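Local coordinates for nitroreductase (PDB 3EK3) that binds flavin mononucleotide as a member of the nitroreductase family and probably works as an NAD(P)H-dependent oxidoreductase, at the interface of chains A and B. Coordinates in Å, arbitrary orientation; residue numbers count along the deposited sequence, not the author numbering. Chains: chain A/B, Nitroreductase.

Contact 1: the interface of chains A and B. Residues chain A 6-7, 10, 122-123, 126-127; chain B 5, 7-8, 11.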
loop_
_atom_site.group_PDB
_atom_site.type_symbol
_atom_site.label_atom_id
_atom_site.label_comp_id
_atom_site.label_asym_id
_atom_site.label_seq_id
_atom_site.Cartn_x
_atom_site.Cartn_y
_atom_site.Cartn_z
ATOM N N GLU A 6 6.379 16.217 11.036
ATOM C CA GLU A 6 5.066 16.391 10.410
ATOM C C GLU A 6 4.639 15.119 9.692
ATOM O O GLU A 6 3.459 14.783 9.731
ATOM C CB GLU A 6 5.059 17.527 9.414
ATOM C CG GLU A 6 5.135 18.873 10.093
ATOM C CD GLU A 6 4.901 20.056 9.175
ATOM O OE1 GLU A 6 4.637 19.873 7.965
ATOM O OE2 GLU A 6 4.987 21.186 9.697
ATOM N N VAL A 7 5.577 14.421 9.071
ATOM C CA VAL A 7 5.221 13.172 8.374
ATOM C C VAL A 7 4.695 12.113 9.347
ATOM O O VAL A 7 3.638 11.508 9.132
ATOM C CB VAL A 7 6.403 12.581 7.564
ATOM C CG1 VAL A 7 6.061 11.177 7.013
ATOM C CG2 VAL A 7 6.759 13.519 6.405
ATOM N N THR A 10 1.317 13.056 10.635
ATOM C CA THR A 10 0.280 12.953 9.612
ATOM C C THR A 10 -0.076 11.489 9.449
ATOM O O THR A 10 -1.229 11.145 9.366
ATOM C CB THR A 10 0.741 13.532 8.268
ATOM O OG1 THR A 10 1.084 14.928 8.449
ATOM C CG2 THR A 10 -0.334 13.398 7.200
ATOM N N LEU A 122 -2.429 10.106 2.800
ATOM C CA LEU A 122 -1.500 10.943 3.551
ATOM C C LEU A 122 -1.397 12.357 2.978
ATOM O O LEU A 122 -1.425 13.351 3.709
ATOM C CB LEU A 122 -0.139 10.249 3.625
ATOM C CG LEU A 122 -0.120 8.937 4.420
ATOM C CD1 LEU A 122 1.270 8.233 4.346
ATOM C CD2 LEU A 122 -0.557 9.113 5.886
ATOM N N ALA A 123 -1.327 12.445 1.658
ATOM C CA ALA A 123 -1.393 13.724 0.971
ATOM C C ALA A 123 -2.687 14.465 1.384
ATOM O O ALA A 123 -2.657 15.644 1.713
ATOM C CB ALA A 123 -1.343 13.499 -0.527
ATOM N N SER A 126 -2.603 15.695 4.929
ATOM C CA SER A 126 -1.707 16.869 5.085
ATOM C C SER A 126 -2.330 18.166 4.593
ATOM O O SER A 126 -1.859 19.237 4.962
ATOM C CB SER A 126 -0.378 16.655 4.364
ATOM O OG SER A 126 -0.536 16.870 2.978
ATOM N N LEU A 127 -3.391 18.066 3.801
ATOM C CA LEU A 127 -4.111 19.207 3.238
ATOM C C LEU A 127 -5.472 19.486 3.895
ATOM O O LEU A 127 -6.259 20.317 3.407
ATOM C CB LEU A 127 -4.286 18.966 1.749
ATOM C CG LEU A 127 -2.991 18.925 0.922
ATOM C CD1 LEU A 127 -3.265 18.302 -0.462
ATOM C CD2 LEU A 127 -2.361 20.283 0.766
ATOM N N ASN B 5 3.989 20.912 0.960
ATOM C CA ASN B 5 4.208 20.824 2.399
ATOM C C ASN B 5 5.186 19.683 2.691
ATOM O O ASN B 5 5.639 19.039 1.770
ATOM C CB ASN B 5 2.882 20.707 3.150
ATOM C CG ASN B 5 2.146 19.440 2.844
ATOM O OD1 ASN B 5 2.752 18.381 2.749
ATOM N ND2 ASN B 5 0.835 19.542 2.694
ATOM N N VAL B 7 4.865 16.778 4.022
ATOM C CA VAL B 7 4.358 15.449 3.637
ATOM C C VAL B 7 4.455 15.225 2.125
ATOM O O VAL B 7 4.966 14.201 1.656
ATOM C CB VAL B 7 2.898 15.208 4.098
ATOM C CG1 VAL B 7 2.330 13.895 3.509
ATOM C CG2 VAL B 7 2.838 15.157 5.629
ATOM N N LEU B 8 3.954 16.185 1.369
ATOM C CA LEU B 8 3.987 16.104 -0.077
ATOM C C LEU B 8 5.411 15.993 -0.598
ATOM O O LEU B 8 5.688 15.219 -1.518
ATOM C CB LEU B 8 3.262 17.297 -0.655
ATOM C CG LEU B 8 1.755 17.413 -0.339
ATOM C CD1 LEU B 8 1.163 18.652 -0.941
ATOM C CD2 LEU B 8 1.004 16.158 -0.850
ATOM N N ILE B 11 6.834 12.563 0.222
ATOM C CA ILE B 11 6.260 11.580 -0.707
ATOM C C ILE B 11 7.014 11.578 -2.058
ATOM O O ILE B 11 7.347 10.512 -2.586
ATOM C CB ILE B 11 4.750 11.834 -0.915
ATOM C CG1 ILE B 11 3.963 11.304 0.306
ATOM C CG2 ILE B 11 4.252 11.177 -2.196
ATOM C CD1 ILE B 11 2.478 11.719 0.371
HETATM O O HOH W 1 3.169 18.484 6.089
#
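B:Val7 wedges between two helices of the other subunit, A 6-13 and A 109-126, in the homodimer interface typical of the FMN-dependent nitroreductase family. Its two methyls divide the work. CG1, anti to the backbone N (chi1 172°), is directed towards helix A 109-126 and lies near the main-chain oxygen of A:Leu122. CG2 of B:Val7, beside the backbone N, instead meets A:Thr10 at an oblique crossing, 3.3 Å from its hydroxyl OG1, with A:Thr10 CB also close. The branching carbon itself rests on A:Ser126, with B:Val7 CB 3.6 Å from A:Ser126 CB. One turn back along helix A 109-126, the methyl of A:Ala123 takes up the tip of B:Leu8, whose CD2 comes to 3.6 Å from A:Ala123 CB.

Beside this apolar patch a polar contact joins the subunits: the side-chain amide nitrogen ND2 of B:Asn5 donates to the hydroxyl OG of A:Ser126 over 3.0 Å, with 153° at the hydrogen and the acceptor somewhat tilted from the amide plane. CD2 of A:Leu127 packs beside the same amide nitrogen.

In the second shell, both partners of that bond are held by their own chains. A:Ser126 OG sits between its backbone N and carbonyl carbon (chi1 78°), from where it donates back to the carbonyl oxygen of A:Ala123, 2.8 Å away; the hydroxyl therefore gives one bond and accepts another. B:Asn5 caps the N-terminus of helix B 6-13, its OD1 accepting from the backbone N of B:Leu8, which leaves ND2 for the partner. A:Thr10 is steadied similarly: OG1 donates to A:Glu6 O at 2.7 Å, from above the carbonyl plane, turning the hydroxyl back onto its own helix. A water bridges the carboxylate oxygen OE1 of A:Glu6 to the backbone N of B:Val7 in the first turn of helix B 6-13, where the helix end may favour the carboxylate's negative charge.

Contact 2: the interface of chains A and B. Residues chain A 11-12, 14, 118, 122, 179; chain B 36, 39-40, 119, 122-123.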
loop_
_atom_site.group_PDB
_atom_site.type_symbol
_atom_site.label_atom_id
_atom_site.label_comp_id
_atom_site.label_asym_id
_atom_site.label_seq_id
_atom_site.Cartn_x
_atom_site.Cartn_y
_atom_site.Cartn_z
ATOM N N ILE A 11 0.931 10.639 9.515
ATOM C CA ILE A 11 0.692 9.192 9.424
ATOM C C ILE A 11 -0.226 8.702 10.569
ATOM O O ILE A 11 -1.171 7.943 10.330
ATOM C CB ILE A 11 2.026 8.412 9.411
ATOM C CG1 ILE A 11 2.667 8.506 8.007
ATOM C CG2 ILE A 11 1.816 6.956 9.806
ATOM C CD1 ILE A 11 4.123 8.005 7.907
ATOM N N LYS A 12 0.062 9.095 11.803
ATOM C CA LYS A 12 -0.806 8.765 12.940
ATOM C C LYS A 12 -2.181 9.414 12.867
ATOM O O LYS A 12 -3.142 8.845 13.376
ATOM C CB LYS A 12 -0.141 9.136 14.260
ATOM C CG LYS A 12 1.063 8.302 14.616
ATOM C CD LYS A 12 1.785 9.003 15.768
ATOM C CE LYS A 12 2.640 8.094 16.561
ATOM N NZ LYS A 12 3.187 8.805 17.778
ATOM N N ARG A 14 -3.981 10.217 10.119
ATOM C CA ARG A 14 -4.812 9.704 9.019
ATOM C C ARG A 14 -5.880 8.758 9.531
ATOM O O ARG A 14 -5.573 7.744 10.173
ATOM C CB ARG A 14 -3.964 8.998 7.966
ATOM C CG ARG A 14 -4.745 8.508 6.751
ATOM C CD ARG A 14 -4.306 7.142 6.259
ATOM N NE ARG A 14 -4.234 6.168 7.336
ATOM C CZ ARG A 14 -5.284 5.546 7.866
ATOM N NH1 ARG A 14 -6.501 5.759 7.415
ATOM N NH2 ARG A 14 -5.100 4.732 8.882
ATOM N N GLU A 118 -2.229 4.732 -0.284
ATOM C CA GLU A 118 -1.716 5.219 0.991
ATOM C C GLU A 118 -1.094 6.602 0.843
ATOM O O GLU A 118 -1.369 7.460 1.671
ATOM C CB GLU A 118 -0.771 4.213 1.637
ATOM C CG GLU A 118 -0.301 4.509 3.066
ATOM C CD GLU A 118 -1.428 4.607 4.086
ATOM O OE1 GLU A 118 -2.525 4.183 3.770
ATOM O OE2 GLU A 118 -1.241 5.140 5.216
ATOM N N LEU A 122 -2.429 10.106 2.800
ATOM C CA LEU A 122 -1.500 10.943 3.551
ATOM C C LEU A 122 -1.397 12.357 2.978
ATOM O O LEU A 122 -1.425 13.351 3.709
ATOM C CB LEU A 122 -0.139 10.249 3.625
ATOM C CG LEU A 122 -0.120 8.937 4.420
ATOM C CD1 LEU A 122 1.270 8.233 4.346
ATOM C CD2 LEU A 122 -0.557 9.113 5.886
ATOM N N LYS A 179 -8.248 6.641 18.149
ATOM C CA LYS A 179 -7.450 5.550 17.571
ATOM C C LYS A 179 -6.405 5.009 18.534
ATOM O O LYS A 179 -5.625 5.750 19.114
ATOM C CB LYS A 179 -6.762 5.941 16.250
ATOM C CG LYS A 179 -5.837 4.847 15.685
ATOM C CD LYS A 179 -5.630 4.964 14.186
ATOM C CE LYS A 179 -4.921 3.745 13.610
ATOM N NZ LYS A 179 -4.762 3.813 12.114
ATOM N N ALA B 36 4.756 3.661 12.450
ATOM C CA ALA B 36 4.110 4.265 11.280
ATOM C C ALA B 36 3.405 3.177 10.465
ATOM O O ALA B 36 2.266 3.383 10.069
ATOM C CB ALA B 36 5.108 5.059 10.423
ATOM N N TYR B 39 0.148 2.035 12.167
ATOM C CA TYR B 39 -0.932 3.009 11.971
ATOM C C TYR B 39 -1.569 3.040 10.572
ATOM O O TYR B 39 -2.544 3.788 10.331
ATOM C CB TYR B 39 -0.430 4.414 12.373
ATOM C CG TYR B 39 -0.622 4.719 13.833
ATOM C CD1 TYR B 39 0.283 4.264 14.794
ATOM C CD2 TYR B 39 -1.724 5.439 14.262
ATOM C CE1 TYR B 39 0.085 4.533 16.136
ATOM C CE2 TYR B 39 -1.938 5.696 15.603
ATOM C CZ TYR B 39 -1.031 5.236 16.537
ATOM O OH TYR B 39 -1.220 5.513 17.867
ATOM N N ALA B 40 -1.070 2.194 9.663
ATOM C CA ALA B 40 -1.674 2.017 8.356
ATOM C C ALA B 40 -3.127 1.504 8.452
ATOM O O ALA B 40 -3.529 0.826 9.417
ATOM C CB ALA B 40 -0.814 1.026 7.452
ATOM N N ASN B 119 3.767 3.477 4.532
ATOM C CA ASN B 119 3.991 4.316 5.729
ATOM C C ASN B 119 5.442 4.260 6.238
ATOM O O ASN B 119 6.037 5.271 6.586
ATOM C CB ASN B 119 3.014 3.909 6.858
ATOM C CG ASN B 119 1.641 4.499 6.670
ATOM O OD1 ASN B 119 1.372 5.172 5.659
ATOM N ND2 ASN B 119 0.754 4.271 7.655
ATOM N N LEU B 122 7.869 6.148 4.021
ATOM C CA LEU B 122 7.701 7.582 4.223
ATOM C C LEU B 122 8.225 8.043 5.583
ATOM O O LEU B 122 8.924 9.055 5.694
ATOM C CB LEU B 122 6.231 7.954 4.014
ATOM C CG LEU B 122 5.707 7.756 2.585
ATOM C CD1 LEU B 122 4.177 8.042 2.484
ATOM C CD2 LEU B 122 6.479 8.582 1.540
ATOM N N ALA B 123 7.925 7.268 6.615
ATOM C CA ALA B 123 8.494 7.493 7.933
ATOM C C ALA B 123 10.038 7.500 7.833
ATOM O O ALA B 123 10.698 8.381 8.370
ATOM C CB ALA B 123 8.009 6.419 8.885
HETATM O O HOH W 2 -1.657 5.900 8.749
HETATM O O HOH W 3 -3.766 1.027 12.033
HETATM O O HOH W 4 -3.719 6.403 11.440
#
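The carbonyl oxygen of B:Tyr39 is the polar hub between the subunits, gripped by two basic side chains of chain A. The guanidinium NH2 of A:Arg14 donates to it at 3.1 Å, with the oxygen in the guanidinium plane and the nitrogen in the carbonyl plane. The side-chain amine NZ of A:Lys179 reaches the same oxygen at 2.8 Å from above the carbonyl plane, at the end of an extended chain whose CG is anti to the backbone N (chi1 176°).

Waters thicken this knot. One joins B:Tyr39 O to A:Ile11 O, A:Arg14 NE and B:Asn119 ND2; another links B:Tyr39 O to A:Lys179 NZ and A:Arg14 O; a third bridges A:Lys179 NZ to B:Ala40 O.

Carbon contacts flank the tyrosine ring; a water lies in plane at its edge. A:Lys12 lays CG over the centre of one face, 3.9 Å from the ring centroid, in a CH-pi contact. The aliphatic part of A:Lys179 runs past the ring antiparallel to the tyrosine side chain, its CE 3.7 Å from B:Tyr39 CD2.

Apolar packing continues towards the dimer axis. A:Ile11 runs alongside B:Asn119, the two side chains pointing opposite ways, and sets CG2 3.8 Å from B:Ala36 CA. The leucines A:Leu122 and B:Leu122 meet tip to tip through their CD1 methyls, rather tightly at 3.5 Å.

B:Asn119 is oriented by its own chain, ND2 donating to B:Ala36 O at 3.0 Å. This turns OD1 towards OE2 of A:Glu118, with the carboxylate and amide planes 60° apart; the pairing is doubtful, because both oxygens would normally accept unless the carboxyl carries a proton.

A:Arg14 and A:Lys179 also belong to the FMN pocket, so the site ties two flavin-binding side chains to the partner subunit and probably helps to hold them in place for the cofactor.

Contact 1 and contact 2 lie about 10 Å apart, measured between the centres of their C-alpha atoms, and share A:Leu122 on helix A 109-126. Both also draw on helices 6-13 and 109-126, so one pair of helices serves neighbouring stretches of the interface. Contact 1 receives the start of helix 6-13 from chain B, whereas contact 2 uses the later part of that helix from chain A and leads on towards the flavin pocket. Two-fold symmetry repeats each contact with the chains exchanged, giving a continuous dimer interface that probably links subunit association to the surroundings of the FMN sites.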